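Local coordinates for protein MmeI (Methylophilus methylotrophus, PDB 5HR4) that acts as a Type IIL restriction-modification enzyme that probably methylates adenine in DNA with S-adenosyl-L-methionine as methyl donor, at residues A[379-384]-A[400-405]; A[432-437]-A[443-448]. All coordinates share one frame; numbering follows the deposited sequence.

Contact 1 (A[379-384]-A[400-405]); sequences LLEIEV and HLIQIN
I402 is the first residue of 400-405 to meet E381, the one side chain of helical segment 379-384 that carries this contact. Its CG1 methylene lies 3.3 Å from OE1 of E381, with CD1 of I402 beside the same oxygen. The two side chains cross at about a right angle, giving the carboxylate an apolar neighbour on its OE1 branch. Q403 contributes mainly its backbone. Its amide N donates to OE2 of E381 at 2.9 Å, arriving on the syn side and only 15° out of the carboxylate plane, while the side chain packs on R355 of helix 344-355. The next amide, I404 N, bonds to the same OE2 atom at 3.1 Å but comes from above the plane, 43° out of it, in a fairly straight bond. I404 then turns its side chain toward the helix and meets E381 from the opposite direction, bringing CD1 to 3.4 Å from CB of E381 and alongside CG. The E381 chain is extended, with CG swung opposite the backbone N (chi1 -163°), which carries the carboxylate out from the helix to the two successive amides. H351 NE2 also bonds to OE2, and three donors therefore grip one buried oxygen; R378 adds a long, weak ion pair at OE1. This crowd of donors would be expected to favour the ionised carboxylate. In effect, one helix side chain accepts the consecutive N-H groups of Q403 and I404 in the loop and ties that loop to the helix. Helix 368-388 and the returning segment connect strand 359-361 to its parallel neighbour 409-413, a beta-alpha-beta crossover of the Rossmann-like methyltransferase domain.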
ATOM      1  N   LEU A 379     -16.154 -23.414  -3.144  1.00 33.30           N
ATOM      2  CA  LEU A 379     -16.157 -23.913  -4.517  1.00 29.42           C
ATOM      3  C   LEU A 379     -15.378 -25.215  -4.625  1.00 33.63           C
ATOM      4  O   LEU A 379     -15.859 -26.194  -5.221  1.00 35.41           O
ATOM      5  CB  LEU A 379     -15.594 -22.866  -5.476  1.00 29.63           C
ATOM      6  CG  LEU A 379     -16.514 -21.690  -5.808  1.00 29.73           C
ATOM      7  CD1 LEU A 379     -15.880 -20.782  -6.831  1.00 22.35           C
ATOM      8  CD2 LEU A 379     -17.832 -22.205  -6.309  1.00 25.44           C
ATOM      9  N   LEU A 380     -14.176 -25.257  -4.042  1.00 30.27           N
ATOM     10  CA  LEU A 380     -13.421 -26.506  -4.010  1.00 29.70           C
ATOM     11  C   LEU A 380     -14.244 -27.620  -3.376  1.00 34.86           C
ATOM     12  O   LEU A 380     -14.426 -28.691  -3.971  1.00 37.54           O
ATOM     13  CB  LEU A 380     -12.124 -26.300  -3.248  1.00 27.50           C
ATOM     14  CG  LEU A 380     -11.297 -27.548  -3.034  1.00 30.88           C
ATOM     15  CD1 LEU A 380     -11.005 -28.203  -4.373  1.00 34.39           C
ATOM     16  CD2 LEU A 380     -10.018 -27.108  -2.378  1.00 32.47           C
ATOM     17  N   GLU A 381     -14.797 -27.356  -2.185  1.00 32.39           N
ATOM     18  CA  GLU A 381     -15.618 -28.323  -1.460  1.00 32.57           C
ATOM     19  C   GLU A 381     -16.830 -28.818  -2.244  1.00 30.43           C
ATOM     20  O   GLU A 381     -17.383 -29.861  -1.887  1.00 33.26           O
ATOM     21  CB  GLU A 381     -16.108 -27.714  -0.141  1.00 32.73           C
ATOM     22  CG  GLU A 381     -16.594 -28.753   0.834  1.00 38.10           C
ATOM     23  CD  GLU A 381     -17.622 -28.227   1.820  1.00 44.91           C
ATOM     24  OE1 GLU A 381     -18.432 -27.347   1.430  1.00 45.76           O
ATOM     25  OE2 GLU A 381     -17.621 -28.713   2.983  1.00 42.15           O
ATOM     26  N   ILE A 382     -17.302 -28.089  -3.260  1.00 29.69           N
ATOM     27  CA  ILE A 382     -18.367 -28.634  -4.112  1.00 37.02           C
ATOM     28  C   ILE A 382     -17.836 -29.809  -4.935  1.00 35.12           C
ATOM     29  O   ILE A 382     -18.453 -30.877  -4.998  1.00 33.25           O
ATOM     30  CB  ILE A 382     -18.955 -27.546  -5.034  1.00 38.72           C
ATOM     31  CG1 ILE A 382     -20.057 -26.747  -4.350  1.00 34.64           C
ATOM     32  CG2 ILE A 382     -19.516 -28.162  -6.324  1.00 34.26           C
ATOM     33  CD1 ILE A 382     -20.500 -25.532  -5.179  1.00 36.81           C
ATOM     34  N   GLU A 383     -16.694 -29.616  -5.592  1.00 32.45           N
ATOM     35  CA  GLU A 383     -16.104 -30.688  -6.378  1.00 32.57           C
ATOM     36  C   GLU A 383     -15.723 -31.868  -5.498  1.00 37.70           C
ATOM     37  O   GLU A 383     -15.768 -33.018  -5.954  1.00 36.39           O
ATOM     38  CB  GLU A 383     -14.888 -30.161  -7.153  1.00 31.86           C
ATOM     39  CG  GLU A 383     -15.213 -29.020  -8.133  1.00 30.74           C
ATOM     40  CD  GLU A 383     -16.481 -29.288  -8.963  1.00 40.99           C
ATOM     41  OE1 GLU A 383     -16.655 -30.414  -9.484  1.00 55.66           O
ATOM     42  OE2 GLU A 383     -17.321 -28.376  -9.100  1.00 44.52           O
ATOM     43  N   VAL A 384     -15.370 -31.617  -4.231  1.00 37.19           N
ATOM     44  CA  VAL A 384     -15.062 -32.725  -3.324  1.00 36.94           C
ATOM     45  C   VAL A 384     -16.303 -33.572  -3.089  1.00 38.31           C
ATOM     46  O   VAL A 384     -16.272 -34.802  -3.211  1.00 39.45           O
ATOM     47  CB  VAL A 384     -14.476 -32.206  -1.999  1.00 30.38           C
ATOM     48  CG1 VAL A 384     -14.585 -33.284  -0.929  1.00 25.92           C
ATOM     49  CG2 VAL A 384     -13.023 -31.777  -2.192  1.00 27.60           C
ATOM     50  N   HIS A 400     -25.536 -33.343   5.741  1.00 49.48           N
ATOM     51  CA  HIS A 400     -24.672 -34.275   6.452  1.00 50.50           C
ATOM     52  C   HIS A 400     -23.326 -34.475   5.775  1.00 45.58           C
ATOM     53  O   HIS A 400     -22.423 -35.046   6.391  1.00 49.87           O
ATOM     54  CB  HIS A 400     -25.380 -35.622   6.635  1.00 58.05           C
ATOM     55  CG  HIS A 400     -26.674 -35.515   7.384  1.00 65.67           C
ATOM     56  ND1 HIS A 400     -26.909 -34.531   8.324  1.00 62.97           N
ATOM     57  CD2 HIS A 400     -27.813 -36.244   7.313  1.00 69.85           C
ATOM     58  CE1 HIS A 400     -28.133 -34.666   8.804  1.00 61.87           C
ATOM     59  NE2 HIS A 400     -28.703 -35.696   8.205  1.00 68.64           N
ATOM     60  N   LEU A 401     -23.158 -34.000   4.543  1.00 47.31           N
ATOM     61  CA  LEU A 401     -21.866 -34.090   3.879  1.00 45.18           C
ATOM     62  C   LEU A 401     -21.028 -32.833   4.094  1.00 39.47           C
ATOM     63  O   LEU A 401     -19.849 -32.933   4.439  1.00 43.96           O
ATOM     64  CB  LEU A 401     -22.064 -34.369   2.385  1.00 46.58           C
ATOM     65  N   ILE A 402     -21.629 -31.648   3.928  1.00 41.40           N
ATOM     66  CA  ILE A 402     -20.888 -30.387   4.020  1.00 38.30           C
ATOM     67  C   ILE A 402     -20.179 -30.254   5.363  1.00 36.95           C
ATOM     68  O   ILE A 402     -20.594 -30.834   6.377  1.00 40.17           O
ATOM     69  CB  ILE A 402     -21.832 -29.192   3.797  1.00 39.64           C
ATOM     70  CG1 ILE A 402     -21.043 -27.947   3.376  1.00 41.22           C
ATOM     71  CG2 ILE A 402     -22.614 -28.902   5.060  1.00 33.70           C
ATOM     72  CD1 ILE A 402     -21.899 -26.856   2.728  1.00 39.77           C
ATOM     73  N   GLN A 403     -19.098 -29.472   5.374  1.00 35.32           N
ATOM     74  CA  GLN A 403     -18.308 -29.270   6.586  1.00 36.95           C
ATOM     75  C   GLN A 403     -17.809 -27.835   6.756  1.00 37.17           C
ATOM     76  O   GLN A 403     -18.017 -27.219   7.815  1.00 33.98           O
ATOM     77  CB  GLN A 403     -17.124 -30.232   6.603  1.00 36.32           C
ATOM     78  CG  GLN A 403     -17.481 -31.615   7.094  1.00 34.83           C
ATOM     79  CD  GLN A 403     -16.272 -32.334   7.641  1.00 41.13           C
ATOM     80  OE1 GLN A 403     -15.761 -31.989   8.709  1.00 49.24           O
ATOM     81  NE2 GLN A 403     -15.790 -33.328   6.906  1.00 39.97           N
ATOM     82  N   ILE A 404     -17.165 -27.307   5.710  1.00 32.46           N
ATOM     83  CA  ILE A 404     -16.512 -26.005   5.762  1.00 31.08           C
ATOM     84  C   ILE A 404     -17.481 -24.914   6.221  1.00 35.09           C
ATOM     85  O   ILE A 404     -18.676 -24.930   5.891  1.00 35.47           O
ATOM     86  CB  ILE A 404     -15.897 -25.734   4.378  1.00 32.46           C
ATOM     87  CG1 ILE A 404     -14.801 -26.770   4.147  1.00 33.10           C
ATOM     88  CG2 ILE A 404     -15.293 -24.349   4.269  1.00 32.77           C
ATOM     89  CD1 ILE A 404     -14.377 -26.892   2.725  1.00 36.87           C
ATOM     90  N   ASN A 405     -16.977 -23.976   7.027  1.00 31.30           N
ATOM     91  CA  ASN A 405     -17.859 -22.998   7.655  1.00 33.98           C
ATOM     92  C   ASN A 405     -17.040 -21.819   8.171  1.00 31.38           C
ATOM     93  O   ASN A 405     -15.815 -21.884   8.310  1.00 29.13           O
ATOM     94  CB  ASN A 405     -18.676 -23.629   8.792  1.00 32.60           C
ATOM     95  CG  ASN A 405     -20.099 -23.090   8.864  1.00 33.15           C
ATOM     96  OD1 ASN A 405     -20.383 -21.951   8.456  1.00 33.67           O
ATOM     97  ND2 ASN A 405     -21.002 -23.906   9.378  1.00 28.88           N
TER

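Contact 2 (A[432-437]-A[443-448]); sequences QMNMKI and NYFARI
N434 and F445 form the middle of this contact, where the loop after helix 416-440 folds back on the C-terminal part of that helix in the methyltransferase domain. CB of N434 rests 3.2 Å from the carbonyl O of F445, and OD1 of N434 lies near the plane of the F445 ring, at its edge, 3.6 Å from CE2. Amide and ring stand almost perpendicular, 82° apart. The other branch, ND2 of N434, packs beside the R447 chain, 3.8 Å from CD. Nearby, the sulfur of M435 makes an oblique Met-aromatic contact with Y444, 4.9 Å from the ring centroid; the bend at chi2 (-41°) brings SD to the ring, although the CB points away. CG2 of I437 touches CD2 of F445 at 4.3 Å.

The polar ends are positioned from outside. N434 OD1 accepts from R378 NH2, while its ND2 donates to D430 OD2; the other oxygen of D430 pairs with R447 NH1 in a salt bridge, and R447 NH2 hydrogen-bonds to I404 O. Y444 OH is hydrogen-bonded to T203 OG1, and S438 OG to the F445 N, which ties the loop to the helix. With an alanine at N434, R378 NH2 would probably lose this acceptor and D430 OD2 this donor, and a gap would open beside the F445 ring edge. No hydrogen bond joins the two segments directly: the direct contact is apolar, sulfur and ring-edge packing, whereas the buried asparagine uses both ends of its amide to link an arginine with an acidic partner shared by R447.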
ATOM      1  N   GLN A 432     -24.659 -17.284  -0.005  1.00 29.84           N
ATOM      2  CA  GLN A 432     -24.463 -17.291  -1.449  1.00 30.11           C
ATOM      3  C   GLN A 432     -23.949 -18.643  -1.927  1.00 33.30           C
ATOM      4  O   GLN A 432     -24.442 -19.182  -2.922  1.00 32.92           O
ATOM      5  CB  GLN A 432     -23.507 -16.177  -1.865  1.00 28.69           C
ATOM      6  CG  GLN A 432     -24.224 -14.892  -2.253  1.00 25.35           C
ATOM      7  CD  GLN A 432     -23.270 -13.748  -2.434  1.00 28.86           C
ATOM      8  OE1 GLN A 432     -22.146 -13.791  -1.933  1.00 30.66           O
ATOM      9  NE2 GLN A 432     -23.699 -12.718  -3.171  1.00 27.04           N
ATOM     10  N   MET A 433     -22.991 -19.226  -1.201  1.00 35.98           N
ATOM     11  CA  MET A 433     -22.467 -20.530  -1.579  1.00 31.11           C
ATOM     12  C   MET A 433     -23.472 -21.643  -1.300  1.00 38.33           C
ATOM     13  O   MET A 433     -23.611 -22.574  -2.109  1.00 43.18           O
ATOM     14  CB  MET A 433     -21.148 -20.798  -0.861  1.00 28.82           C
ATOM     15  CG  MET A 433     -20.056 -19.834  -1.260  1.00 30.51           C
ATOM     16  SD  MET A 433     -19.853 -19.667  -3.058  1.00 37.47           S
ATOM     17  CE  MET A 433     -19.507 -21.349  -3.505  1.00 40.03           C
ATOM     18  N   ASN A 434     -24.178 -21.581  -0.169  1.00 33.28           N
ATOM     19  CA  ASN A 434     -25.198 -22.594   0.082  1.00 34.54           C
ATOM     20  C   ASN A 434     -26.213 -22.623  -1.052  1.00 35.77           C
ATOM     21  O   ASN A 434     -26.652 -23.702  -1.471  1.00 34.30           O
ATOM     22  CB  ASN A 434     -25.892 -22.356   1.433  1.00 29.39           C
ATOM     23  CG  ASN A 434     -24.915 -22.349   2.589  1.00 32.44           C
ATOM     24  OD1 ASN A 434     -23.876 -22.999   2.538  1.00 32.12           O
ATOM     25  ND2 ASN A 434     -25.225 -21.579   3.629  1.00 36.65           N
ATOM     26  N   MET A 435     -26.574 -21.447  -1.581  1.00 30.55           N
ATOM     27  CA  MET A 435     -27.472 -21.420  -2.729  1.00 36.93           C
ATOM     28  C   MET A 435     -26.801 -22.034  -3.959  1.00 44.84           C
ATOM     29  O   MET A 435     -27.456 -22.731  -4.746  1.00 41.18           O
ATOM     30  CB  MET A 435     -27.939 -19.989  -3.030  1.00 33.53           C
ATOM     31  CG  MET A 435     -29.007 -19.391  -2.085  1.00 39.56           C
ATOM     32  SD  MET A 435     -30.385 -20.452  -1.533  1.00 42.31           S
ATOM     33  CE  MET A 435     -31.003 -21.082  -3.111  1.00 56.54           C
ATOM     34  N   LYS A 436     -25.494 -21.804  -4.136  1.00 38.33           N
ATOM     35  CA  LYS A 436     -24.816 -22.358  -5.303  1.00 45.71           C
ATOM     36  C   LYS A 436     -24.716 -23.882  -5.223  1.00 41.90           C
ATOM     37  O   LYS A 436     -24.897 -24.574  -6.232  1.00 42.17           O
ATOM     38  CB  LYS A 436     -23.432 -21.722  -5.471  1.00 41.04           C
ATOM     39  N   ILE A 437     -24.452 -24.436  -4.036  1.00 38.43           N
ATOM     40  CA  ILE A 437     -24.434 -25.896  -3.939  1.00 42.78           C
ATOM     41  C   ILE A 437     -25.847 -26.455  -4.052  1.00 39.47           C
ATOM     42  O   ILE A 437     -26.052 -27.518  -4.642  1.00 41.66           O
ATOM     43  CB  ILE A 437     -23.737 -26.376  -2.655  1.00 36.76           C
ATOM     44  CG1 ILE A 437     -23.177 -27.776  -2.882  1.00 33.77           C
ATOM     45  CG2 ILE A 437     -24.714 -26.442  -1.496  1.00 35.51           C
ATOM     46  CD1 ILE A 437     -22.273 -28.275  -1.767  1.00 31.63           C
ATOM     47  N   ASN A 443     -30.984 -29.691  -4.222  1.00 43.38           N
ATOM     48  CA  ASN A 443     -31.784 -29.768  -3.003  1.00 48.42           C
ATOM     49  C   ASN A 443     -31.437 -28.584  -2.120  1.00 47.19           C
ATOM     50  O   ASN A 443     -30.267 -28.207  -2.003  1.00 46.17           O
ATOM     51  CB  ASN A 443     -31.600 -31.082  -2.227  1.00 49.40           C
ATOM     52  CG  ASN A 443     -30.163 -31.345  -1.856  1.00 51.25           C
ATOM     53  OD1 ASN A 443     -29.242 -30.902  -2.552  1.00 48.86           O
ATOM     54  ND2 ASN A 443     -29.958 -32.088  -0.763  1.00 43.16           N
ATOM     55  N   TYR A 444     -32.468 -28.012  -1.503  1.00 47.82           N
ATOM     56  CA  TYR A 444     -32.304 -26.761  -0.773  1.00 42.06           C
ATOM     57  C   TYR A 444     -31.507 -26.990   0.495  1.00 36.74           C
ATOM     58  O   TYR A 444     -31.797 -27.904   1.272  1.00 44.93           O
ATOM     59  CB  TYR A 444     -33.657 -26.155  -0.427  1.00 37.13           C
ATOM     60  CG  TYR A 444     -33.562 -24.761   0.162  1.00 42.31           C
ATOM     61  CD1 TYR A 444     -33.525 -23.636  -0.667  1.00 40.17           C
ATOM     62  CD2 TYR A 444     -33.516 -24.567   1.543  1.00 36.54           C
ATOM     63  CE1 TYR A 444     -33.447 -22.368  -0.149  1.00 36.34           C
ATOM     64  CE2 TYR A 444     -33.437 -23.300   2.073  1.00 34.07           C
ATOM     65  CZ  TYR A 444     -33.408 -22.197   1.225  1.00 40.98           C
ATOM     66  OH  TYR A 444     -33.331 -20.916   1.756  1.00 42.21           O
ATOM     67  N   PHE A 445     -30.511 -26.148   0.713  1.00 34.21           N
ATOM     68  CA  PHE A 445     -29.680 -26.264   1.899  1.00 35.14           C
ATOM     69  C   PHE A 445     -29.216 -24.877   2.311  1.00 36.82           C
ATOM     70  O   PHE A 445     -28.497 -24.221   1.548  1.00 34.00           O
ATOM     71  CB  PHE A 445     -28.495 -27.174   1.629  1.00 33.43           C
ATOM     72  CG  PHE A 445     -27.427 -27.086   2.660  1.00 37.22           C
ATOM     73  CD1 PHE A 445     -27.494 -27.861   3.811  1.00 36.95           C
ATOM     74  CD2 PHE A 445     -26.341 -26.236   2.485  1.00 32.70           C
ATOM     75  CE1 PHE A 445     -26.496 -27.785   4.766  1.00 35.57           C
ATOM     76  CE2 PHE A 445     -25.337 -26.160   3.436  1.00 32.19           C
ATOM     77  CZ  PHE A 445     -25.415 -26.935   4.577  1.00 34.83           C
ATOM     78  N   ALA A 446     -29.620 -24.441   3.512  1.00 32.81           N
ATOM     79  CA  ALA A 446     -29.226 -23.148   4.058  1.00 28.23           C
ATOM     80  C   ALA A 446     -28.790 -23.312   5.508  1.00 33.84           C
ATOM     81  O   ALA A 446     -29.241 -24.212   6.222  1.00 37.80           O
ATOM     82  CB  ALA A 446     -30.355 -22.118   3.974  1.00 23.78           C
ATOM     83  N   ARG A 447     -27.900 -22.422   5.938  1.00 35.53           N
ATOM     84  CA  ARG A 447     -27.460 -22.395   7.321  1.00 30.28           C
ATOM     85  C   ARG A 447     -28.129 -21.244   8.065  1.00 33.18           C
ATOM     86  O   ARG A 447     -27.458 -20.319   8.550  1.00 30.16           O
ATOM     87  CB  ARG A 447     -25.935 -22.314   7.392  1.00 28.23           C
ATOM     88  CG  ARG A 447     -25.263 -23.603   7.036  1.00 28.38           C
ATOM     89  CD  ARG A 447     -23.812 -23.371   6.716  1.00 33.46           C
ATOM     90  NE  ARG A 447     -23.015 -24.576   6.942  1.00 37.10           N
ATOM     91  CZ  ARG A 447     -21.805 -24.781   6.429  1.00 38.96           C
ATOM     92  NH1 ARG A 447     -21.246 -23.865   5.638  1.00 37.77           N
ATOM     93  NH2 ARG A 447     -21.149 -25.904   6.701  1.00 34.51           N
ATOM     94  N   ILE A 448     -29.453 -21.324   8.169  1.00 33.12           N
ATOM     95  CA  ILE A 448     -30.262 -20.405   8.960  1.00 33.75           C
ATOM     96  C   ILE A 448     -31.063 -21.221   9.964  1.00 34.37           C
ATOM     97  O   ILE A 448     -31.720 -22.186   9.573  1.00 32.16           O
ATOM     98  CB  ILE A 448     -31.214 -19.564   8.091  1.00 35.94           C
ATOM     99  CG1 ILE A 448     -30.422 -18.846   6.988  1.00 30.86           C
ATOM    100  CG2 ILE A 448     -31.988 -18.571   8.960  1.00 31.70           C
ATOM    101  CD1 ILE A 448     -29.416 -17.874   7.507  1.00 26.16           C
TER

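Contact 1 closes before contact 2 opens along the chain, and their centres lie 11 Å apart within the DNA-methyltransferase domain. Strand 409-413 and the first two-thirds of helix 416-440 run between them. This helix leads on through 443-448 to strand 455-458, so the two contacts belong to successive parallel crossovers at one side of the mixed sheet. They also touch: R447 NH2 probably bonds to I404 O at 2.8 Å, I402 CG2 packs 3.5 Å from F445 CZ, and L379 meets M433 between helices 368-388 and 416-440. Together they link the two helices and the loops that follow them; their nearest atoms are about 25 Å (contact 1) and 23 Å (contact 2) from the bound nucleic acid.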